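Local coordinates for protein Cyclase/dehydrase (Mycobacterium smegmatis str. MC2 155, PDB 5Z8O) that is of unknown function but, as a START-superfamily member of the polyketide cyclase/dehydrase and lipid transport family, probably binds a hydrophobic ligand, at residues B[65-70]-B[79-84]; B[87-92]-B[109-114]; B[91-96]-B[103-108]. All blocks are in the same frame, centred on the assembly; numbering follows the deposited sequence. Where two conformers were deposited one is given.

Contact 1. Residues B[65-70]-B[79-84]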
# COMPACT_ATOMS: atom_id res chain seq x y z
N ILE B 65 -3.36 0.51 -3.90
CA ILE B 65 -2.52 1.70 -3.84
C ILE B 65 -2.81 2.54 -5.08
O ILE B 65 -2.54 2.10 -6.20
CB ILE B 65 -1.03 1.35 -3.75
CG1 ILE B 65 -0.79 0.36 -2.60
CG2 ILE B 65 -0.21 2.62 -3.57
CD1 ILE B 65 0.15 -0.75 -2.97
N THR B 66 -3.35 3.74 -4.87
CA THR B 66 -3.90 4.54 -5.96
C THR B 66 -3.33 5.95 -5.93
O THR B 66 -3.14 6.53 -4.86
CB THR B 66 -5.44 4.61 -5.88
OG1 THR B 66 -5.82 5.65 -4.98
CG2 THR B 66 -6.02 3.29 -5.40
N ALA B 67 -3.06 6.49 -7.11
CA ALA B 67 -2.68 7.88 -7.25
C ALA B 67 -3.93 8.74 -7.42
O ALA B 67 -4.92 8.31 -8.02
CB ALA B 67 -1.75 8.08 -8.45
N VAL B 68 -3.87 9.95 -6.88
CA VAL B 68 -4.99 10.89 -6.89
C VAL B 68 -4.59 12.10 -7.71
O VAL B 68 -3.50 12.64 -7.53
CB VAL B 68 -5.41 11.30 -5.47
CG1 VAL B 68 -6.65 12.20 -5.51
CG2 VAL B 68 -5.66 10.08 -4.60
N TYR B 69 -5.48 12.53 -8.60
CA TYR B 69 -5.27 13.70 -9.43
C TYR B 69 -6.48 14.61 -9.32
O TYR B 69 -7.58 14.18 -8.95
CB TYR B 69 -5.04 13.33 -10.90
CG TYR B 69 -3.90 12.36 -11.10
CD1 TYR B 69 -4.12 10.99 -11.09
CD2 TYR B 69 -2.60 12.82 -11.30
CE1 TYR B 69 -3.08 10.10 -11.27
CE2 TYR B 69 -1.56 11.93 -11.48
CZ TYR B 69 -1.80 10.58 -11.47
OH TYR B 69 -0.76 9.69 -11.65
N TYR B 70 -6.27 15.88 -9.63
CA TYR B 70 -7.32 16.89 -9.58
C TYR B 70 -7.29 17.58 -10.94
O TYR B 70 -6.78 18.70 -11.07
CB TYR B 70 -7.09 17.85 -8.41
CG TYR B 70 -6.93 17.10 -7.11
CD1 TYR B 70 -8.03 16.69 -6.37
CD2 TYR B 70 -5.66 16.76 -6.63
CE1 TYR B 70 -7.88 15.99 -5.19
CE2 TYR B 70 -5.51 16.06 -5.45
CZ TYR B 70 -6.62 15.68 -4.74
OH TYR B 70 -6.47 14.98 -3.56
N MET B 79 -6.25 6.71 -10.01
CA MET B 79 -5.67 5.70 -10.89
C MET B 79 -4.93 4.69 -10.03
O MET B 79 -3.95 5.04 -9.36
CB MET B 79 -4.70 6.33 -11.90
CG MET B 79 -5.35 7.35 -12.82
SD MET B 79 -4.17 8.05 -14.00
CE MET B 79 -3.80 6.61 -14.99
N LEU B 80 -5.41 3.45 -10.05
CA LEU B 80 -4.74 2.38 -9.31
C LEU B 80 -3.31 2.22 -9.81
O LEU B 80 -3.06 2.13 -11.01
CB LEU B 80 -5.50 1.07 -9.47
CG LEU B 80 -4.91 -0.13 -8.72
CD1 LEU B 80 -5.04 0.07 -7.22
CD2 LEU B 80 -5.57 -1.43 -9.16
N GLN B 81 -2.36 2.22 -8.87
CA GLN B 81 -0.97 1.94 -9.21
C GLN B 81 -0.65 0.46 -9.06
O GLN B 81 0.05 -0.11 -9.90
CB GLN B 81 -0.04 2.78 -8.32
CG GLN B 81 -0.15 4.27 -8.56
CD GLN B 81 0.57 5.08 -7.51
OE1 GLN B 81 0.48 4.78 -6.32
NE2 GLN B 81 1.28 6.12 -7.94
N GLN B 82 -1.14 -0.16 -7.99
CA GLN B 82 -0.99 -1.59 -7.79
C GLN B 82 -2.07 -2.02 -6.80
O GLN B 82 -2.29 -1.35 -5.79
CB GLN B 82 0.41 -1.96 -7.26
CG GLN B 82 0.72 -3.47 -7.19
CD GLN B 82 -0.02 -4.21 -6.09
OE1 GLN B 82 -0.43 -3.62 -5.09
NE2 GLN B 82 -0.22 -5.51 -6.28
N GLY B 83 -2.75 -3.11 -7.11
CA GLY B 83 -3.77 -3.61 -6.21
C GLY B 83 -4.01 -5.08 -6.43
O GLY B 83 -3.62 -5.65 -7.46
N ASP B 84 -4.65 -5.71 -5.45
CA ASP B 84 -5.09 -7.08 -5.62
C ASP B 84 -6.18 -7.13 -6.68
O ASP B 84 -7.01 -6.23 -6.78
CB ASP B 84 -5.61 -7.65 -4.30
CG ASP B 84 -4.53 -7.78 -3.24
OD1 ASP B 84 -3.65 -8.66 -3.39
OD2 ASP B 84 -4.56 -7.01 -2.26
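The carbonyl oxygen of Ile-65 is gripped by two successive amides of the facing strand. Gln-81 N lies 2.7 Å from Ile-65 O and Gln-82 N 3.2 Å from the same oxygen, both donors in the carbonyl plane. Two residues set against one make this a classic beta bulge, and the chain turns a corner at Gln-81 and Gln-82. Ile-65 N completes the pairing by donating to Gln-82 O, and beyond the bulge Ala-67 and Met-79 exchange two backbone hydrogen bonds.

Gln-81 reaches across to the partner strand, crossing the Ile-65 side chain at about a right angle. Its chi1 (-66°) sets CG anti to the carbonyl carbon; from there the extended chain carries the amide to Ala-67, where NE2 stands 3.6 Å from Ala-67 CB, while OE1 comes close to Ile-65 CG2 and accepts a hydrogen bond from Gln-50. On the face of Ile-65 and Ala-67, Met-79 crosses the Tyr-69 side chain at about a right angle; its SD is 3.6 Å from Tyr-69 CE1, an oblique Met-aromatic contact. Leu-80 CD1 lies on the other face, packing 3.8 Å from Thr-66 CG2 and 3.4 Å from Ile-65 O.

Gln-82 OE1 touches Ile-65 CD1 and is hydrogen-bonded to Arg-52 of the second subunit, whose Ile-65 also packs on this Ile-65, so the bulged end of the hairpin belongs to the dimer interface. Within the antiparallel sheet, strand 48-57 flanks the pair through Thr-66 and Val-68, and strand 86-97 borders it beyond Met-79 and Leu-80.

Contact 2. Residues B[87-92]-B[109-114]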
# COMPACT_ATOMS: atom_id res chain seq x y z
N THR B 87 -5.56 -4.98 -12.62
CA THR B 87 -4.45 -4.35 -13.32
C THR B 87 -4.69 -2.88 -13.61
O THR B 87 -3.72 -2.13 -13.78
CB THR B 87 -4.16 -5.07 -14.64
OG1 THR B 87 -5.34 -5.10 -15.44
CG2 THR B 87 -3.71 -6.50 -14.38
N LYS B 88 -5.95 -2.45 -13.68
CA LYS B 88 -6.30 -1.07 -13.95
C LYS B 88 -7.57 -0.73 -13.18
O LYS B 88 -8.48 -1.56 -13.10
CB LYS B 88 -6.51 -0.83 -15.46
CG LYS B 88 -7.06 0.55 -15.82
CD LYS B 88 -7.17 0.71 -17.34
CE LYS B 88 -8.15 1.80 -17.71
NZ LYS B 88 -7.96 2.30 -19.11
N GLN B 89 -7.60 0.46 -12.60
CA GLN B 89 -8.84 1.00 -12.04
C GLN B 89 -8.73 2.52 -12.07
O GLN B 89 -7.99 3.11 -11.28
CB GLN B 89 -9.10 0.48 -10.63
CG GLN B 89 -10.44 0.91 -10.07
CD GLN B 89 -10.32 2.05 -9.08
OE1 GLN B 89 -9.25 2.26 -8.50
NE2 GLN B 89 -11.41 2.79 -8.89
N GLU B 90 -9.45 3.14 -12.99
CA GLU B 90 -9.46 4.59 -13.14
C GLU B 90 -10.87 5.10 -12.87
O GLU B 90 -11.82 4.69 -13.54
CB GLU B 90 -8.99 4.99 -14.54
CG GLU B 90 -7.55 4.58 -14.82
CD GLU B 90 -7.10 4.95 -16.22
OE1 GLU B 90 -7.93 5.52 -16.97
OE2 GLU B 90 -5.94 4.66 -16.57
N GLN B 91 -11.01 5.96 -11.86
CA GLN B 91 -12.31 6.44 -11.42
C GLN B 91 -12.30 7.96 -11.36
O GLN B 91 -11.41 8.56 -10.75
CB GLN B 91 -12.68 5.86 -10.06
CG GLN B 91 -14.08 6.24 -9.60
CD GLN B 91 -14.58 5.36 -8.48
OE1 GLN B 91 -15.59 4.66 -8.62
NE2 GLN B 91 -13.89 5.39 -7.34
N ARG B 92 -13.29 8.59 -11.99
CA ARG B 92 -13.40 10.04 -12.05
C ARG B 92 -14.71 10.49 -11.41
O ARG B 92 -15.78 10.01 -11.79
CB ARG B 92 -13.31 10.54 -13.50
CG ARG B 92 -13.29 12.04 -13.66
CD ARG B 92 -13.31 12.42 -15.14
NE ARG B 92 -12.26 11.72 -15.87
CZ ARG B 92 -11.03 12.19 -16.06
NH1 ARG B 92 -10.68 13.37 -15.57
NH2 ARG B 92 -10.15 11.48 -16.74
N LEU B 109 -16.05 4.82 -14.15
CA LEU B 109 -15.18 3.79 -13.62
C LEU B 109 -14.72 2.88 -14.75
O LEU B 109 -15.54 2.30 -15.46
CB LEU B 109 -15.89 2.98 -12.53
CG LEU B 109 -15.10 1.81 -11.96
CD1 LEU B 109 -13.92 2.31 -11.12
CD2 LEU B 109 -16.01 0.90 -11.14
N ASP B 110 -13.40 2.77 -14.92
CA ASP B 110 -12.78 2.00 -15.99
C ASP B 110 -11.81 1.02 -15.35
O ASP B 110 -10.76 1.43 -14.84
CB ASP B 110 -12.08 2.92 -16.99
CG ASP B 110 -11.69 2.21 -18.26
OD1 ASP B 110 -12.20 1.10 -18.51
OD2 ASP B 110 -10.88 2.77 -19.03
N VAL B 111 -12.16 -0.27 -15.36
CA VAL B 111 -11.38 -1.28 -14.64
C VAL B 111 -10.92 -2.38 -15.59
O VAL B 111 -11.53 -2.66 -16.63
CB VAL B 111 -12.17 -1.88 -13.46
CG1 VAL B 111 -12.61 -0.79 -12.50
CG2 VAL B 111 -13.37 -2.66 -13.95
N GLU B 112 -9.83 -3.03 -15.18
CA GLU B 112 -9.27 -4.22 -15.80
C GLU B 112 -9.00 -5.19 -14.66
O GLU B 112 -8.41 -4.79 -13.65
CB GLU B 112 -7.93 -3.93 -16.51
CG GLU B 112 -7.87 -3.23 -17.88
CD GLU B 112 -8.87 -3.71 -18.90
OE1 GLU B 112 -9.42 -2.87 -19.62
OE2 GLU B 112 -9.08 -4.94 -18.98
N VAL B 113 -9.39 -6.45 -14.81
CA VAL B 113 -9.15 -7.44 -13.76
C VAL B 113 -8.04 -8.37 -14.22
O VAL B 113 -7.83 -8.58 -15.42
CB VAL B 113 -10.42 -8.23 -13.37
CG1 VAL B 113 -11.44 -7.30 -12.72
CG2 VAL B 113 -11.01 -8.92 -14.58
N LYS B 114 -7.32 -8.94 -13.24
CA LYS B 114 -6.17 -9.78 -13.58
C LYS B 114 -6.60 -11.09 -14.22
O LYS B 114 -6.04 -11.49 -15.25
CB LYS B 114 -5.32 -10.06 -12.33
CG LYS B 114 -4.55 -8.84 -11.83
CD LYS B 114 -3.89 -9.11 -10.49
CE LYS B 114 -3.06 -7.91 -10.04
NZ LYS B 114 -2.16 -8.24 -8.91
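Strands 88-92 and 109-113 run antiparallel, their axes 4.4 Å apart at closest approach and 173° apart in direction. Glu-90 and Asp-110 pair through two backbone hydrogen bonds, Glu-90 N to Asp-110 O and Asp-110 N to Glu-90 O, both 2.8 Å. At the far end Glu-112 N donates to Lys-88 O, and Glu-112 O takes Thr-87 N at 3.0 Å, from above the carbonyl plane, and a weak bond from Lys-88 N, a classic beta bulge where the chain turns a corner at Thr-87.

Lys-88 reaches diagonally to Asp-110, on the same face of the sheet. CG anti to the backbone N (chi1 172°) starts a fully extended chain, and NZ meets Asp-110 OD2 at 3.0 Å from above the carboxylate plane. Glu-90 OE1 joins this ammonium only at long range. The two carboxylates come within 4.5 Å, Glu-90 OE1 to Asp-110 OD2, so the lysine probably offsets their repulsion.

The opposite face of this hairpin looks toward the long helix 119-144, as in the helix-grip fold of the Bet v 1-like family: Leu-109 packs on Ala-126, and Val-111 on Val-122. Here Leu-109 CD1 lies against the ends of two glutamines, 3.4 Å from Gln-89 NE2 and 3.8 Å from Gln-91 OE1, while Val-111 CG1 touches Gln-89 CG.

Contact 3. Residues B[91-96]-B[103-108]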
# COMPACT_ATOMS: atom_id res chain seq x y z
N GLN B 91 -11.01 5.96 -11.86
CA GLN B 91 -12.31 6.44 -11.42
C GLN B 91 -12.30 7.96 -11.36
O GLN B 91 -11.41 8.56 -10.75
CB GLN B 91 -12.68 5.86 -10.06
CG GLN B 91 -14.08 6.24 -9.60
CD GLN B 91 -14.58 5.36 -8.48
OE1 GLN B 91 -15.59 4.66 -8.62
NE2 GLN B 91 -13.89 5.39 -7.34
N ARG B 92 -13.29 8.59 -11.99
CA ARG B 92 -13.40 10.04 -12.05
C ARG B 92 -14.71 10.49 -11.41
O ARG B 92 -15.78 10.01 -11.79
CB ARG B 92 -13.31 10.54 -13.50
CG ARG B 92 -13.29 12.04 -13.66
CD ARG B 92 -13.31 12.42 -15.14
NE ARG B 92 -12.26 11.72 -15.87
CZ ARG B 92 -11.03 12.19 -16.06
NH1 ARG B 92 -10.68 13.37 -15.57
NH2 ARG B 92 -10.15 11.48 -16.74
N PHE B 93 -14.62 11.40 -10.44
CA PHE B 93 -15.78 12.05 -9.84
C PHE B 93 -15.88 13.48 -10.34
O PHE B 93 -14.90 14.23 -10.28
CB PHE B 93 -15.70 12.07 -8.31
CG PHE B 93 -15.62 10.72 -7.68
CD1 PHE B 93 -14.40 10.14 -7.39
CD2 PHE B 93 -16.78 10.03 -7.33
CE1 PHE B 93 -14.33 8.89 -6.80
CE2 PHE B 93 -16.71 8.79 -6.74
CZ PHE B 93 -15.49 8.22 -6.47
N SER B 94 -17.06 13.86 -10.83
CA SER B 94 -17.34 15.23 -11.26
C SER B 94 -18.56 15.75 -10.52
O SER B 94 -19.62 15.12 -10.53
CB SER B 94 -17.56 15.29 -12.78
OG SER B 94 -16.40 14.87 -13.47
N ILE B 95 -18.40 16.89 -9.84
CA ILE B 95 -19.43 17.47 -8.97
C ILE B 95 -19.93 18.77 -9.60
O ILE B 95 -19.18 19.75 -9.69
CB ILE B 95 -18.90 17.70 -7.55
CG1 ILE B 95 -18.60 16.35 -6.89
CG2 ILE B 95 -19.90 18.50 -6.73
CD1 ILE B 95 -17.65 16.44 -5.72
N VAL B 96 -21.18 18.78 -10.05
CA VAL B 96 -21.79 19.95 -10.69
C VAL B 96 -23.00 20.40 -9.89
O VAL B 96 -23.92 19.61 -9.66
CB VAL B 96 -22.18 19.66 -12.15
CG1 VAL B 96 -22.85 20.89 -12.76
CG2 VAL B 96 -20.97 19.26 -12.96
N THR B 103 -27.08 18.75 -6.12
CA THR B 103 -25.95 18.68 -7.03
C THR B 103 -25.98 17.37 -7.82
O THR B 103 -26.57 16.38 -7.39
CB THR B 103 -24.61 18.81 -6.30
OG1 THR B 103 -24.56 17.86 -5.22
CG2 THR B 103 -24.45 20.20 -5.75
N LEU B 104 -25.32 17.40 -8.97
CA LEU B 104 -25.18 16.24 -9.84
C LEU B 104 -23.80 15.63 -9.63
O LEU B 104 -22.78 16.32 -9.76
CB LEU B 104 -25.39 16.64 -11.30
CG LEU B 104 -25.37 15.55 -12.37
CD1 LEU B 104 -26.31 15.90 -13.50
CD2 LEU B 104 -23.96 15.34 -12.92
N LEU B 105 -23.76 14.34 -9.27
CA LEU B 105 -22.52 13.59 -9.17
C LEU B 105 -22.37 12.68 -10.39
O LEU B 105 -23.24 11.84 -10.65
CB LEU B 105 -22.48 12.76 -7.89
CG LEU B 105 -21.24 11.87 -7.79
CD1 LEU B 105 -19.97 12.70 -7.57
CD2 LEU B 105 -21.40 10.83 -6.70
N GLN B 106 -21.27 12.85 -11.12
CA GLN B 106 -20.95 12.03 -12.28
C GLN B 106 -19.74 11.18 -11.95
O GLN B 106 -18.67 11.71 -11.63
CB GLN B 106 -20.67 12.91 -13.50
CG GLN B 106 -20.14 12.14 -14.70
CD GLN B 106 -21.12 11.11 -15.20
OE1 GLN B 106 -22.33 11.33 -15.18
NE2 GLN B 106 -20.61 9.97 -15.64
N VAL B 107 -19.90 9.86 -12.02
CA VAL B 107 -18.82 8.92 -11.71
C VAL B 107 -18.57 8.04 -12.92
O VAL B 107 -19.50 7.40 -13.42
CB VAL B 107 -19.13 8.07 -10.47
CG1 VAL B 107 -17.88 7.31 -10.02
CG2 VAL B 107 -19.66 8.93 -9.34
N ASP B 108 -17.33 8.02 -13.40
CA ASP B 108 -16.89 7.09 -14.43
C ASP B 108 -15.91 6.10 -13.81
O ASP B 108 -15.03 6.49 -13.05
CB ASP B 108 -16.22 7.81 -15.60
CG ASP B 108 -17.15 8.78 -16.29
OD1 ASP B 108 -16.64 9.77 -16.87
OD2 ASP B 108 -18.37 8.57 -16.26
O HOH W 1 -13.28 9.31 -17.23
O HOH W 2 -16.63 12.21 -13.91
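The beta hairpin of strands 86-97 and 103-113 is regular here, near its connecting turn, with in-register antiparallel pairing from Arg-92 and Asp-108 to Val-96 and Leu-104. Six backbone hydrogen bonds hold it, including Leu-104 N to Val-96 O at 2.7 Å.

On the buried face the Phe-93 ring and Val-107 lie side by side, pointing the same way. Val-107 CG2 comes 3.7 Å from Phe-93 CD2 and CG1 3.8 Å from CE2 of that ring. Leu-105 CD1 reaches the ring edge near its plane and also lies 4.0 Å from Ile-95 CG1.

The face of Arg-92, Ser-94, Gln-106 and Asp-108 is polar and carries two bound waters, while Val-96 and Leu-104 make its end apolar. Gln-106 bends at chi2 (62°), and NE2 donates along its own strand to Asp-108 OD2 at 2.7 Å, on the syn side but tilted from the carboxylate plane; Ser-5 holds the same oxygen. A water in the guanidinium plane accepts from Arg-92 NE at 2.9 Å and bonds Asp-108 OD1 weakly, linking two opposite charges that do not touch. A second water joins Ser-94 OG to Gln-106 O. Arg-92 NH1 bonds Gln-75.

Leu-133 and Leu-137 of helix 119-144 cover Phe-93 and Leu-105, an apolar sheet face against a long C-terminal helix, typical of the START-type helix-grip fold.

How the contacts relate
From the N terminus, contact 1 comes first, closing the hairpin of strands 60-69 and 75-83. The chain then turns into strand 86-97, which serves both remaining contacts. Contact 3 closes the short connection from 96 to 103, and contact 2 joins the outer ends of the same hairpin, so contact 3 nests inside contact 2; they share Gln-91 and Arg-92, with centres about 16 Å apart. Contact 1 lies in series with both. It touches contact 2 through a probable hydrogen bond from Leu-80 N to Gln-89 O, where strands 75-83 and 86-97 are neighbours. The contacts pair two successive hairpins, which the edge between 75-83 and 86-97 joins into one antiparallel sheet.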